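Side-chain contacts in guanine nucleotide exchange protein (Legionella pneumophila, PDB 1XSZ), which probably promotes guanine nucleotide exchange on ADP-ribosylation factor (Arf) through a Sec7 domain whose active site is covered by a cap: residues Phe139-Leu144 against Lys192-Asn197; Ser255-Tyr260 against Lys287-Glu292. All coordinates share one frame; numbering follows the deposited sequence.

Contact 1: residues Phe139-Leu144 against Lys192-Asn197; sequences FQTIML and KPFELN
The hydroxyl of buried Thr141 takes no part in gripping Phe194: OG1 turns back along its own helix and hydrogen-bonds to Leu137 O, one turn earlier. With OG1 beside the backbone N (chi1 -58°), the methyl CG2 lies anti to that N, and it is the methyl that meets the aromatic ring. Thr141 CG2 approaches Phe194 CZ to 3.6 Å, coming obliquely at the far end of the ring. The next residue is met differently, because Ile142 presents its main chain to the rim of the ring, with Ile142 CA 4.0 Å from Phe194 CE2 and close to the ring plane. Ile142 CG1 adds an apolar contact with the same Phe194 CE2, at 4.1 Å. Both side chains cross that of Phe194 at about a right angle, and no hydrogen bond links the two segments. The CE2-CZ side of one ring thus rests against a helix, burying 128 Å² in all. Phe194 follows helix 179-191 on the chain segment leading to strand 204-208; its side chain also touches Leu93 and Arg94 of helix 89-98, Asn145 of helix 131-149 and Ile189 of helix 179-191, so it lies where these three Sec7 helices come together.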
loop_
_atom_site.group_PDB
_atom_site.type_symbol
_atom_site.label_atom_id
_atom_site.label_comp_id
_atom_site.label_asym_id
_atom_site.label_seq_id
_atom_site.Cartn_x
_atom_site.Cartn_y
_atom_site.Cartn_z
ATOM N N PHE A 139 -8.616 -4.092 11.889
ATOM C CA PHE A 139 -9.179 -3.171 10.917
ATOM C C PHE A 139 -10.442 -2.485 11.427
ATOM O O PHE A 139 -10.721 -1.350 11.048
ATOM C CB PHE A 139 -9.317 -3.826 9.513
ATOM C CG PHE A 139 -10.496 -4.743 9.327
ATOM C CD1 PHE A 139 -11.789 -4.239 9.258
ATOM C CD2 PHE A 139 -10.294 -6.106 9.097
ATOM C CE1 PHE A 139 -12.869 -5.072 8.950
ATOM C CE2 PHE A 139 -11.370 -6.948 8.788
ATOM C CZ PHE A 139 -12.657 -6.425 8.714
ATOM N N GLN A 140 -11.183 -3.130 12.325
ATOM C CA GLN A 140 -12.360 -2.486 12.895
ATOM C C GLN A 140 -11.878 -1.316 13.768
ATOM O O GLN A 140 -12.476 -0.245 13.760
ATOM C CB GLN A 140 -13.173 -3.477 13.742
ATOM C CG GLN A 140 -13.951 -4.518 12.947
ATOM C CD GLN A 140 -15.126 -3.933 12.186
ATOM O OE1 GLN A 140 -15.740 -2.962 12.620
ATOM N NE2 GLN A 140 -15.459 -4.542 11.057
ATOM N N THR A 141 -10.786 -1.514 14.507
ATOM C CA THR A 141 -10.252 -0.453 15.357
ATOM C C THR A 141 -9.722 0.703 14.509
ATOM O O THR A 141 -9.882 1.866 14.871
ATOM C CB THR A 141 -9.145 -0.993 16.286
ATOM O OG1 THR A 141 -9.682 -2.063 17.076
ATOM C CG2 THR A 141 -8.648 0.103 17.222
ATOM N N ILE A 142 -9.099 0.382 13.378
ATOM C CA ILE A 142 -8.609 1.425 12.483
ATOM C C ILE A 142 -9.806 2.226 11.944
ATOM O O ILE A 142 -9.757 3.453 11.886
ATOM C CB ILE A 142 -7.774 0.810 11.340
ATOM C CG1 ILE A 142 -6.442 0.314 11.918
ATOM C CG2 ILE A 142 -7.529 1.839 10.232
ATOM C CD1 ILE A 142 -5.645 -0.559 10.981
ATOM N N MET A 143 -10.888 1.547 11.567
ATOM C CA MET A 143 -12.062 2.273 11.089
ATOM C C MET A 143 -12.662 3.103 12.220
ATOM O O MET A 143 -13.096 4.239 12.008
ATOM C CB MET A 143 -13.149 1.322 10.566
ATOM C CG MET A 143 -12.840 0.663 9.233
ATOM S SD MET A 143 -14.288 -0.136 8.480
ATOM C CE MET A 143 -14.578 -1.465 9.621
ATOM N N LEU A 144 -12.708 2.530 13.418
ATOM C CA LEU A 144 -13.273 3.229 14.564
ATOM C C LEU A 144 -12.478 4.496 14.889
ATOM O O LEU A 144 -13.048 5.507 15.303
ATOM C CB LEU A 144 -13.321 2.287 15.776
ATOM C CG LEU A 144 -13.990 2.825 17.038
ATOM C CD1 LEU A 144 -15.428 3.233 16.735
ATOM C CD2 LEU A 144 -13.967 1.745 18.110
ATOM N N LYS A 192 -7.421 8.074 22.977
ATOM C CA LYS A 192 -6.124 8.347 22.373
ATOM C C LYS A 192 -6.084 7.872 20.923
ATOM O O LYS A 192 -5.940 6.683 20.657
ATOM C CB LYS A 192 -5.037 7.644 23.190
ATOM C CG LYS A 192 -3.612 7.953 22.761
ATOM C CD LYS A 192 -2.618 7.226 23.659
ATOM C CE LYS A 192 -1.187 7.524 23.257
ATOM N NZ LYS A 192 -0.213 6.864 24.173
ATOM N N PRO A 193 -6.208 8.805 19.972
ATOM C CA PRO A 193 -6.179 8.431 18.558
ATOM C C PRO A 193 -4.860 7.788 18.153
ATOM O O PRO A 193 -3.847 7.907 18.851
ATOM C CB PRO A 193 -6.381 9.764 17.839
ATOM C CG PRO A 193 -7.146 10.591 18.836
ATOM C CD PRO A 193 -6.461 10.249 20.130
ATOM N N PHE A 194 -4.880 7.084 17.029
ATOM C CA PHE A 194 -3.668 6.483 16.491
ATOM C C PHE A 194 -2.807 7.587 15.890
ATOM O O PHE A 194 -3.317 8.635 15.496
ATOM C CB PHE A 194 -3.980 5.505 15.351
ATOM C CG PHE A 194 -4.513 4.174 15.798
ATOM C CD1 PHE A 194 -3.948 3.500 16.877
ATOM C CD2 PHE A 194 -5.544 3.562 15.095
ATOM C CE1 PHE A 194 -4.404 2.236 17.247
ATOM C CE2 PHE A 194 -6.005 2.300 15.456
ATOM C CZ PHE A 194 -5.433 1.634 16.535
ATOM N N GLU A 195 -1.502 7.348 15.835
ATOM C CA GLU A 195 -0.590 8.288 15.195
ATOM C C GLU A 195 -0.367 7.650 13.825
ATOM O O GLU A 195 0.211 6.568 13.721
ATOM C CB GLU A 195 0.741 8.391 15.942
ATOM C CG GLU A 195 1.719 9.343 15.258
ATOM C CD GLU A 195 3.057 9.444 15.962
ATOM O OE1 GLU A 195 3.070 9.702 17.182
ATOM O OE2 GLU A 195 4.099 9.273 15.290
ATOM N N LEU A 196 -0.844 8.312 12.778
ATOM C CA LEU A 196 -0.723 7.780 11.426
ATOM C C LEU A 196 0.050 8.731 10.530
ATOM O O LEU A 196 -0.383 9.859 10.284
ATOM C CB LEU A 196 -2.115 7.537 10.839
ATOM C CG LEU A 196 -3.038 6.633 11.658
ATOM C CD1 LEU A 196 -4.438 6.657 11.049
ATOM C CD2 LEU A 196 -2.479 5.220 11.699
ATOM N N ASN A 197 1.197 8.270 10.051
ATOM C CA ASN A 197 2.045 9.075 9.182
ATOM C C ASN A 197 2.169 8.370 7.835
ATOM O O ASN A 197 2.890 7.386 7.706
ATOM C CB ASN A 197 3.425 9.242 9.829
ATOM C CG ASN A 197 3.349 9.853 11.222
ATOM O OD1 ASN A 197 3.941 9.338 12.174
ATOM N ND2 ASN A 197 2.623 10.954 11.346
#

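Contact 2: residues Ser255-Tyr260 against Lys287-Glu292; sequences SFFTGY and KWLFGE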
loop_
_atom_site.group_PDB
_atom_site.type_symbol
_atom_site.label_atom_id
_atom_site.label_comp_id
_atom_site.label_asym_id
_atom_site.label_seq_id
_atom_site.Cartn_x
_atom_site.Cartn_y
_atom_site.Cartn_z
ATOM N N SER A 255 -12.245 0.467 1.451
ATOM C CA SER A 255 -12.998 1.496 0.744
ATOM C C SER A 255 -13.343 2.607 1.746
ATOM O O SER A 255 -13.239 3.793 1.442
ATOM C CB SER A 255 -14.280 0.897 0.157
ATOM O OG SER A 255 -15.090 1.894 -0.439
ATOM N N PHE A 256 -13.741 2.204 2.948
ATOM C CA PHE A 256 -14.090 3.129 4.020
ATOM C C PHE A 256 -12.862 3.945 4.440
ATOM O O PHE A 256 -12.891 5.173 4.492
ATOM C CB PHE A 256 -14.620 2.295 5.205
ATOM C CG PHE A 256 -14.902 3.072 6.470
ATOM C CD1 PHE A 256 -13.867 3.539 7.282
ATOM C CD2 PHE A 256 -16.216 3.253 6.899
ATOM C CE1 PHE A 256 -14.139 4.166 8.501
ATOM C CE2 PHE A 256 -16.499 3.876 8.112
ATOM C CZ PHE A 256 -15.455 4.333 8.920
ATOM N N PHE A 257 -11.772 3.244 4.706
ATOM C CA PHE A 257 -10.554 3.874 5.190
ATOM C C PHE A 257 -9.790 4.748 4.197
ATOM O O PHE A 257 -9.312 5.831 4.564
ATOM C CB PHE A 257 -9.637 2.771 5.743
ATOM C CG PHE A 257 -8.407 3.272 6.457
ATOM C CD1 PHE A 257 -8.508 4.157 7.530
ATOM C CD2 PHE A 257 -7.148 2.811 6.083
ATOM C CE1 PHE A 257 -7.368 4.577 8.224
ATOM C CE2 PHE A 257 -6.005 3.225 6.770
ATOM C CZ PHE A 257 -6.119 4.108 7.840
ATOM N N THR A 258 -9.703 4.295 2.947
ATOM C CA THR A 258 -8.912 4.992 1.930
ATOM C C THR A 258 -9.629 5.464 0.669
ATOM O O THR A 258 -9.038 6.197 -0.128
ATOM C CB THR A 258 -7.773 4.090 1.421
ATOM O OG1 THR A 258 -8.330 3.042 0.614
ATOM C CG2 THR A 258 -6.997 3.463 2.582
ATOM N N GLY A 259 -10.866 5.025 0.464
ATOM C CA GLY A 259 -11.600 5.398 -0.739
ATOM C C GLY A 259 -11.294 4.449 -1.889
ATOM O O GLY A 259 -11.719 4.654 -3.024
ATOM N N TYR A 260 -10.562 3.387 -1.586
ATOM C CA TYR A 260 -10.158 2.385 -2.560
ATOM C C TYR A 260 -11.353 1.788 -3.299
ATOM O O TYR A 260 -12.352 1.402 -2.676
ATOM C CB TYR A 260 -9.386 1.285 -1.823
ATOM C CG TYR A 260 -8.790 0.180 -2.665
ATOM C CD1 TYR A 260 -7.983 0.454 -3.775
ATOM C CD2 TYR A 260 -8.961 -1.156 -2.291
ATOM C CE1 TYR A 260 -7.360 -0.582 -4.480
ATOM C CE2 TYR A 260 -8.347 -2.184 -2.981
ATOM C CZ TYR A 260 -7.549 -1.902 -4.072
ATOM O OH TYR A 260 -6.949 -2.938 -4.745
ATOM N N LYS A 287 -11.459 11.034 3.400
ATOM C CA LYS A 287 -10.983 12.407 3.251
ATOM C C LYS A 287 -10.181 12.904 4.442
ATOM O O LYS A 287 -9.320 13.768 4.301
ATOM C CB LYS A 287 -12.159 13.360 3.032
ATOM C CG LYS A 287 -12.874 13.202 1.702
ATOM C CD LYS A 287 -13.942 14.274 1.543
ATOM C CE LYS A 287 -14.678 14.144 0.218
ATOM N NZ LYS A 287 -15.460 12.880 0.132
ATOM N N TRP A 288 -10.470 12.350 5.615
ATOM C CA TRP A 288 -9.800 12.755 6.843
ATOM C C TRP A 288 -8.298 12.487 6.780
ATOM O O TRP A 288 -7.491 13.241 7.342
ATOM C CB TRP A 288 -10.424 12.003 8.024
ATOM C CG TRP A 288 -9.949 12.454 9.366
ATOM C CD1 TRP A 288 -9.973 13.727 9.861
ATOM C CD2 TRP A 288 -9.409 11.630 10.403
ATOM N NE1 TRP A 288 -9.481 13.746 11.144
ATOM C CE2 TRP A 288 -9.126 12.471 11.501
ATOM C CE3 TRP A 288 -9.137 10.259 10.511
ATOM C CZ2 TRP A 288 -8.583 11.985 12.696
ATOM C CZ3 TRP A 288 -8.598 9.777 11.697
ATOM C CH2 TRP A 288 -8.326 10.641 12.774
ATOM N N LEU A 289 -7.921 11.430 6.072
ATOM C CA LEU A 289 -6.521 11.048 5.964
ATOM C C LEU A 289 -5.941 11.095 4.560
ATOM O O LEU A 289 -4.728 11.222 4.397
ATOM C CB LEU A 289 -6.327 9.633 6.520
ATOM C CG LEU A 289 -6.642 9.443 8.004
ATOM C CD1 LEU A 289 -6.662 7.960 8.352
ATOM C CD2 LEU A 289 -5.611 10.180 8.840
ATOM N N PHE A 290 -6.796 11.000 3.546
ATOM C CA PHE A 290 -6.304 10.973 2.178
ATOM C C PHE A 290 -6.763 12.102 1.261
ATOM O O PHE A 290 -6.575 12.034 0.048
ATOM C CB PHE A 290 -6.618 9.606 1.559
ATOM C CG PHE A 290 -6.047 8.451 2.341
ATOM C CD1 PHE A 290 -6.795 7.821 3.331
ATOM C CD2 PHE A 290 -4.734 8.034 2.129
ATOM C CE1 PHE A 290 -6.244 6.792 4.105
ATOM C CE2 PHE A 290 -4.175 7.008 2.896
ATOM C CZ PHE A 290 -4.931 6.389 3.884
ATOM N N GLY A 291 -7.355 13.142 1.836
ATOM C CA GLY A 291 -7.780 14.277 1.033
ATOM C C GLY A 291 -9.117 14.156 0.332
ATOM O O GLY A 291 -9.791 13.130 0.405
ATOM N N GLU A 292 -9.483 15.214 -0.387
ATOM C CA GLU A 292 -10.763 15.276 -1.082
ATOM C C GLU A 292 -10.711 15.005 -2.582
ATOM O O GLU A 292 -11.682 15.264 -3.288
ATOM C CB GLU A 292 -11.389 16.655 -0.855
ATOM C CG GLU A 292 -11.521 17.049 0.608
ATOM C CD GLU A 292 -12.075 18.450 0.787
ATOM O OE1 GLU A 292 -11.456 19.408 0.273
ATOM O OE2 GLU A 292 -13.128 18.594 1.442
#
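Two aromatic rings, Phe257 and Phe290, form a T-shaped (edge-to-face) pair, the edge of Phe290 pointing at the face of Phe257. Their centroids are 5.8 Å apart and their planes are inclined at 82°. The edge of Phe290 also comes up to the main chain, with Phe290 CE1 3.2 Å from Phe257 O, near the ring plane, a close approach of an aromatic C-H to a carbonyl oxygen. Aliphatic contacts complete the apolar part. Leu289 CD1 reaches Phe257 CE1 at 3.5 Å. Thr258 CB lies over one face of Phe290, offset toward the rim, and Thr258 CG2 is 3.7 Å from Phe290 CE1. The polar interactions stay outside the interface. A chi1 of 71° sets Thr258 OG1 between the backbone N and the carbonyl carbon, where it accepts a bent bond from Tyr260 N (3.2 Å, 140°) in an ST turn, while also hydrogen-bonding to Leu254 O. The ST turn lies at the end of helix 252-258, where Gly259, with positive phi, leads into strand 260-268. Helix 287-290 lies in the connection between strands 274-280 and 295-300, and Thr258 additionally touches Ala106 and Ile109 of helix 106-123.

Both segments of contact 1 precede those of contact 2 along the chain, contact 1 in the Sec7 domain and its exit, contact 2 in the C-terminal capping domain. Their centres lie about 13 Å apart, and they touch directly. Helix 131-149 packs on helix 252-258 through Ile142 CG2 and Phe257 CE1, 3.4 Å apart, and through Met143 against Phe256. The connection after helix 179-191 joins in where Leu196 CD1 lies 3.7 Å from Leu289 CD1. Contact 1 joins a Sec7 helix to that connection, whereas contact 2 joins two short helices, each connecting adjacent strands of the antiparallel sheet. Together they form part of an apolar interface that probably holds the cap against the Sec7 domain.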